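PDB 3ZZ1: beta-d-glucoside glucohydrolase from Hypocrea jecorina, which probably hydrolyses terminal, non-reducing beta-D-glucosyl residues to release beta-D-glucose, as a secreted family 3 glycoside hydrolase of cellulose degradation. Local coordinates for residues L635-P640 against R674-W679; G691-S696 against S708-A713. One frame throughout, in Å; residues are numbered along the deposited sequence.

Contact 1 (L635-P640 against R674-W679)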
loop_
_atom_site.group_PDB
_atom_site.type_symbol
_atom_site.label_atom_id
_atom_site.label_comp_id
_atom_site.label_asym_id
_atom_site.label_seq_id
_atom_site.Cartn_x
_atom_site.Cartn_y
_atom_site.Cartn_z
ATOM N N LEU A 635 16.170 -4.683 -9.709
ATOM C CA LEU A 635 17.337 -3.829 -9.905
ATOM C C LEU A 635 17.603 -3.024 -8.640
ATOM O O LEU A 635 16.703 -2.365 -8.113
ATOM C CB LEU A 635 17.136 -2.892 -11.104
ATOM C CG LEU A 635 18.083 -1.698 -11.292
ATOM C CD1 LEU A 635 19.495 -2.147 -11.604
ATOM C CD2 LEU A 635 17.586 -0.763 -12.375
ATOM N N TYR A 636 18.840 -3.092 -8.156
ATOM C CA TYR A 636 19.280 -2.280 -7.023
ATOM C C TYR A 636 20.444 -1.394 -7.437
ATOM O O TYR A 636 21.397 -1.857 -8.079
ATOM C CB TYR A 636 19.641 -3.153 -5.811
ATOM C CG TYR A 636 18.441 -3.872 -5.216
ATOM C CD1 TYR A 636 17.674 -3.280 -4.211
ATOM C CD2 TYR A 636 18.066 -5.139 -5.669
ATOM C CE1 TYR A 636 16.566 -3.932 -3.669
ATOM C CE2 TYR A 636 16.967 -5.799 -5.134
ATOM C CZ TYR A 636 16.218 -5.192 -4.138
ATOM O OH TYR A 636 15.124 -5.848 -3.608
ATOM N N ILE A 637 20.349 -0.114 -7.092
ATOM C CA ILE A 637 21.389 0.841 -7.448
ATOM C C ILE A 637 22.155 1.313 -6.207
ATOM O O ILE A 637 21.567 1.582 -5.155
ATOM C CB ILE A 637 20.827 2.026 -8.293
ATOM C CG1 ILE A 637 20.183 1.503 -9.585
ATOM C CG2 ILE A 637 21.926 3.036 -8.632
ATOM C CD1 ILE A 637 19.703 2.588 -10.551
ATOM N N THR A 638 23.478 1.346 -6.340
ATOM C CA THR A 638 24.383 1.916 -5.345
ATOM C C THR A 638 24.911 3.226 -5.925
ATOM O O THR A 638 25.482 3.237 -7.014
ATOM C CB THR A 638 25.552 0.940 -5.047
ATOM O OG1 THR A 638 25.026 -0.267 -4.479
ATOM C CG2 THR A 638 26.577 1.554 -4.083
ATOM N N TYR A 639 24.696 4.327 -5.212
ATOM C CA TYR A 639 25.132 5.648 -5.676
ATOM C C TYR A 639 26.648 5.781 -5.514
ATOM O O TYR A 639 27.238 5.071 -4.704
ATOM C CB TYR A 639 24.401 6.752 -4.896
ATOM C CG TYR A 639 22.979 7.042 -5.363
ATOM C CD1 TYR A 639 22.121 6.013 -5.771
ATOM C CD2 TYR A 639 22.487 8.342 -5.382
ATOM C CE1 TYR A 639 20.822 6.279 -6.196
ATOM C CE2 TYR A 639 21.186 8.618 -5.802
ATOM C CZ TYR A 639 20.361 7.581 -6.207
ATOM O OH TYR A 639 19.078 7.848 -6.624
ATOM N N PRO A 640 27.292 6.682 -6.288
ATOM C CA PRO A 640 28.720 6.913 -6.063
ATOM C C PRO A 640 29.002 7.211 -4.587
ATOM O O PRO A 640 28.166 7.821 -3.909
ATOM C CB PRO A 640 29.014 8.149 -6.918
ATOM C CG PRO A 640 27.998 8.113 -7.995
ATOM C CD PRO A 640 26.765 7.510 -7.391
ATOM N N ARG A 674 15.131 10.771 -11.673
ATOM C CA ARG A 674 15.002 10.747 -10.209
ATOM C C ARG A 674 15.544 9.456 -9.575
ATOM O O ARG A 674 15.951 9.454 -8.411
ATOM C CB ARG A 674 13.551 11.016 -9.778
ATOM C CG ARG A 674 12.568 9.882 -10.062
ATOM C CD ARG A 674 11.124 10.363 -9.992
ATOM N NE ARG A 674 10.703 10.699 -8.632
ATOM C CZ ARG A 674 9.949 9.926 -7.850
ATOM N NH1 ARG A 674 9.511 8.739 -8.272
ATOM N NH2 ARG A 674 9.627 10.347 -6.633
ATOM N N ASP A 675 15.565 8.370 -10.349
ATOM C CA ASP A 675 16.095 7.085 -9.877
ATOM C C ASP A 675 17.611 7.108 -9.675
ATOM O O ASP A 675 18.166 6.206 -9.052
ATOM C CB ASP A 675 15.693 5.944 -10.821
ATOM C CG ASP A 675 14.181 5.758 -10.911
ATOM O OD1 ASP A 675 13.480 5.934 -9.885
ATOM O OD2 ASP A 675 13.694 5.433 -12.014
ATOM N N LEU A 676 18.268 8.141 -10.202
ATOM C CA LEU A 676 19.705 8.358 -9.998
ATOM C C LEU A 676 19.987 9.620 -9.171
ATOM O O LEU A 676 21.134 10.069 -9.077
ATOM C CB LEU A 676 20.435 8.443 -11.350
ATOM C CG LEU A 676 20.331 7.256 -12.319
ATOM C CD1 LEU A 676 21.001 7.585 -13.645
ATOM C CD2 LEU A 676 20.941 5.997 -11.719
ATOM N N SER A 677 18.938 10.179 -8.572
ATOM C CA SER A 677 19.033 11.447 -7.841
ATOM C C SER A 677 18.910 11.302 -6.323
ATOM O O SER A 677 18.327 10.342 -5.821
ATOM C CB SER A 677 17.964 12.429 -8.339
ATOM O OG SER A 677 18.078 12.653 -9.733
ATOM N N TYR A 678 19.475 12.271 -5.606
ATOM C CA TYR A 678 19.247 12.441 -4.178
ATOM C C TYR A 678 18.711 13.862 -3.980
ATOM O O TYR A 678 18.903 14.727 -4.838
ATOM C CB TYR A 678 20.544 12.221 -3.382
ATOM C CG TYR A 678 21.599 13.275 -3.649
ATOM C CD1 TYR A 678 22.492 13.138 -4.706
ATOM C CD2 TYR A 678 21.684 14.420 -2.854
ATOM C CE1 TYR A 678 23.443 14.107 -4.970
ATOM C CE2 TYR A 678 22.635 15.399 -3.105
ATOM C CZ TYR A 678 23.512 15.236 -4.163
ATOM O OH TYR A 678 24.457 16.193 -4.422
ATOM N N TRP A 679 18.031 14.102 -2.863
ATOM C CA TRP A 679 17.503 15.433 -2.568
ATOM C C TRP A 679 18.562 16.265 -1.850
ATOM O O TRP A 679 19.004 15.898 -0.763
ATOM C CB TRP A 679 16.242 15.324 -1.709
ATOM C CG TRP A 679 15.669 16.651 -1.274
ATOM C CD1 TRP A 679 15.818 17.246 -0.054
ATOM C CD2 TRP A 679 14.852 17.530 -2.054
ATOM N NE1 TRP A 679 15.145 18.442 -0.025
ATOM C CE2 TRP A 679 14.542 18.641 -1.238
ATOM C CE3 TRP A 679 14.348 17.487 -3.363
ATOM C CZ2 TRP A 679 13.748 19.705 -1.688
ATOM C CZ3 TRP A 679 13.561 18.548 -3.814
ATOM C CH2 TRP A 679 13.267 19.640 -2.975
#
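In Y639 a chi1 of -79° sets CG anti to the carbonyl carbon, beside the backbone N; the ring of this residue, the first after strand 629-638, reaches the turn 674-677. Its OH donates a hydrogen bond of 2.7 Å to S677 O, approaching from above the plane of that carbonyl, 44° out of it. The S677 carbonyl carbon lies at the edge of the Y639 ring, in its plane, and CE2 comes within 3.3 Å of S677 O. Beyond this edge, Y639 CE2 also makes a looser apolar contact with CB of Y678, at 4.4 Å. The carbonyl carbon L676 C also lies close to Y639 OH, 3.2 Å away. R652 reaches the same place: its NH2 bonds to Y639 OH and its NE to D675 O, so one guanidinium ties the phenol to the turn.

In I637 an extended chi2 (-175°) carries CD1 to 3.8 Å from CD2 of L676, the two side chains crossing at about a right angle. F693 and I671 touch both of these residues and enlarge the buried cluster. The turn is closed on itself by S677 N bonding to R674 O at 3.1 Å. The contact joins the end of a strand to an interstrand turn of the fibronectin type III-like beta-sandwich, on the side where R674 forms a salt bridge with D191 of the TIM-barrel-type N-terminal domain.

Contact 2 (G691-S696 against S708-A713)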
loop_
_atom_site.group_PDB
_atom_site.type_symbol
_atom_site.label_atom_id
_atom_site.label_comp_id
_atom_site.label_asym_id
_atom_site.label_seq_id
_atom_site.Cartn_x
_atom_site.Cartn_y
_atom_site.Cartn_z
ATOM N N GLY A 691 29.905 10.287 -11.222
ATOM C CA GLY A 691 30.600 9.098 -10.760
ATOM C C GLY A 691 29.990 7.810 -11.274
ATOM O O GLY A 691 29.094 7.827 -12.127
ATOM N N SER A 692 30.487 6.696 -10.744
ATOM C CA SER A 692 30.057 5.367 -11.144
ATOM C C SER A 692 29.009 4.820 -10.173
ATOM O O SER A 692 29.271 4.660 -8.972
ATOM C CB SER A 692 31.264 4.426 -11.225
ATOM O OG SER A 692 30.897 3.184 -11.794
ATOM N N PHE A 693 27.816 4.565 -10.705
ATOM C CA PHE A 693 26.715 3.975 -9.955
ATOM C C PHE A 693 26.824 2.462 -10.024
ATOM O O PHE A 693 26.983 1.897 -11.107
ATOM C CB PHE A 693 25.369 4.382 -10.564
ATOM C CG PHE A 693 24.960 5.804 -10.285
ATOM C CD1 PHE A 693 25.528 6.865 -10.983
ATOM C CD2 PHE A 693 23.964 6.078 -9.356
ATOM C CE1 PHE A 693 25.129 8.182 -10.732
ATOM C CE2 PHE A 693 23.557 7.390 -9.105
ATOM C CZ PHE A 693 24.143 8.439 -9.794
ATOM N N GLY A 694 26.734 1.803 -8.875
ATOM C CA GLY A 694 26.688 0.343 -8.837
ATOM C C GLY A 694 25.352 -0.172 -9.350
ATOM O O GLY A 694 24.291 0.283 -8.913
ATOM N N ILE A 695 25.406 -1.113 -10.289
ATOM C CA ILE A 695 24.200 -1.731 -10.835
ATOM C C ILE A 695 24.145 -3.189 -10.386
ATOM O O ILE A 695 25.044 -3.975 -10.690
ATOM C CB ILE A 695 24.152 -1.609 -12.381
ATOM C CG1 ILE A 695 24.207 -0.131 -12.813
ATOM C CG2 ILE A 695 22.932 -2.332 -12.966
ATOM C CD1 ILE A 695 23.090 0.752 -12.252
ATOM N N SER A 696 23.097 -3.532 -9.643
ATOM C CA SER A 696 22.942 -4.873 -9.085
ATOM C C SER A 696 21.579 -5.454 -9.431
ATOM O O SER A 696 20.542 -4.881 -9.083
ATOM C CB SER A 696 23.136 -4.848 -7.569
ATOM O OG SER A 696 24.478 -4.533 -7.236
ATOM N N SER A 708 26.886 -4.603 -12.713
ATOM C CA SER A 708 27.510 -3.756 -13.719
ATOM C C SER A 708 27.692 -2.362 -13.117
ATOM O O SER A 708 27.632 -2.191 -11.894
ATOM C CB SER A 708 26.647 -3.703 -14.982
ATOM O OG SER A 708 27.357 -3.148 -16.082
ATOM N N THR A 709 27.922 -1.374 -13.978
ATOM C CA THR A 709 28.093 0.009 -13.552
ATOM C C THR A 709 27.358 0.955 -14.494
ATOM O O THR A 709 27.187 0.670 -15.686
ATOM C CB THR A 709 29.585 0.425 -13.513
ATOM O OG1 THR A 709 30.200 0.120 -14.769
ATOM C CG2 THR A 709 30.337 -0.291 -12.385
ATOM N N LEU A 710 26.909 2.075 -13.942
ATOM C CA LEU A 710 26.362 3.159 -14.735
ATOM C C LEU A 710 27.220 4.385 -14.444
ATOM O O LEU A 710 27.387 4.780 -13.289
ATOM C CB LEU A 710 24.886 3.399 -14.389
ATOM C CG LEU A 710 24.065 4.253 -15.365
ATOM C CD1 LEU A 710 22.610 3.806 -15.364
ATOM C CD2 LEU A 710 24.174 5.737 -15.050
ATOM N N SER A 711 27.772 4.971 -15.499
ATOM C CA SER A 711 28.739 6.039 -15.369
ATOM C C SER A 711 28.136 7.394 -15.735
ATOM O O SER A 711 27.644 7.581 -16.846
ATOM C CB SER A 711 29.953 5.734 -16.252
ATOM O OG SER A 711 30.879 6.798 -16.233
ATOM N N VAL A 712 28.183 8.329 -14.787
ATOM C CA VAL A 712 27.720 9.704 -15.002
ATOM C C VAL A 712 28.919 10.657 -14.919
ATOM O O VAL A 712 29.584 10.731 -13.885
ATOM C CB VAL A 712 26.634 10.101 -13.966
ATOM C CG1 VAL A 712 26.158 11.531 -14.192
ATOM C CG2 VAL A 712 25.456 9.139 -14.032
ATOM N N ALA A 713 29.191 11.374 -16.010
ATOM C CA ALA A 713 30.363 12.263 -16.097
ATOM C C ALA A 713 30.292 13.446 -15.127
ATOM O O ALA A 713 29.208 13.955 -14.833
ATOM C CB ALA A 713 30.560 12.758 -17.527
#
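Six backbone hydrogen bonds join G691-S696 to S708-A713, two at each of the pairs G691-V712, F693-L710 and I695-S708. The G691 and V712 pair is close to straight: G691 N reaches V712 O at 2.7 Å with an N-H...O angle of 178°, in the plane of the carbonyl. Toward the other end the geometry relaxes, and I695 N meets S708 O from above the carbonyl plane, with an N-H...O angle of 158°. F693 N to L710 O, at 2.6 Å, is the shortest of the six. Weaker CA-H...O contacts run between these bonds, from S692 CA to L710 O and from T709 CA to F693 O, the latter 3.3 Å long.

The pattern is that of an antiparallel beta hairpin, 691-698 with 704-712, in the fibronectin type III-like domain; 704-712 is an outermost strand of its four-stranded sheet, and strand 629-638 lies on the far side of 691-698.

Apolar contacts gather on the buried face. The F693 ring turns one edge to L710 O, which lies in its plane, and CE1 rests 3.5 Å from CG2 of V712. CG of F693 is anti to its carbonyl carbon (chi1 -74°), beside the backbone N that bonds to L710 O. I695 extends CD1 to 3.8 Å from L710 CB, while V617 and A615 of strand 613-623 cover I695 and L710 respectively.

Polar side chains occupy the other face. There S692, paired with S711, reaches diagonally to T709, the partner of G694: its OG packs 3.5 Å from T709 CB and slightly farther from CG2. S692, T709 and S711 are all exposed to solvent.

In the fold
Contact 1 is a buried meeting of a strand end with a turn, whereas contact 2 lies at the sheet margin with one face toward the core and one toward solvent. Their chemistry differs accordingly: side chains carry contact 1, with a single cross-segment hydrogen bond, while regular backbone bonding carries contact 2. The two share a sheet, in which strands 629-638 and 691-698 are neighbours, and their centres lie about 9 Å apart. Probable backbone hydrogen bonds join them, Y636 N to S696 O at 2.6 Å and T638 O to G694 N at 2.7 Å. F693 bridges both hydrophobic clusters, stacking edge-to-face with Y639 and packing against P640 and L676.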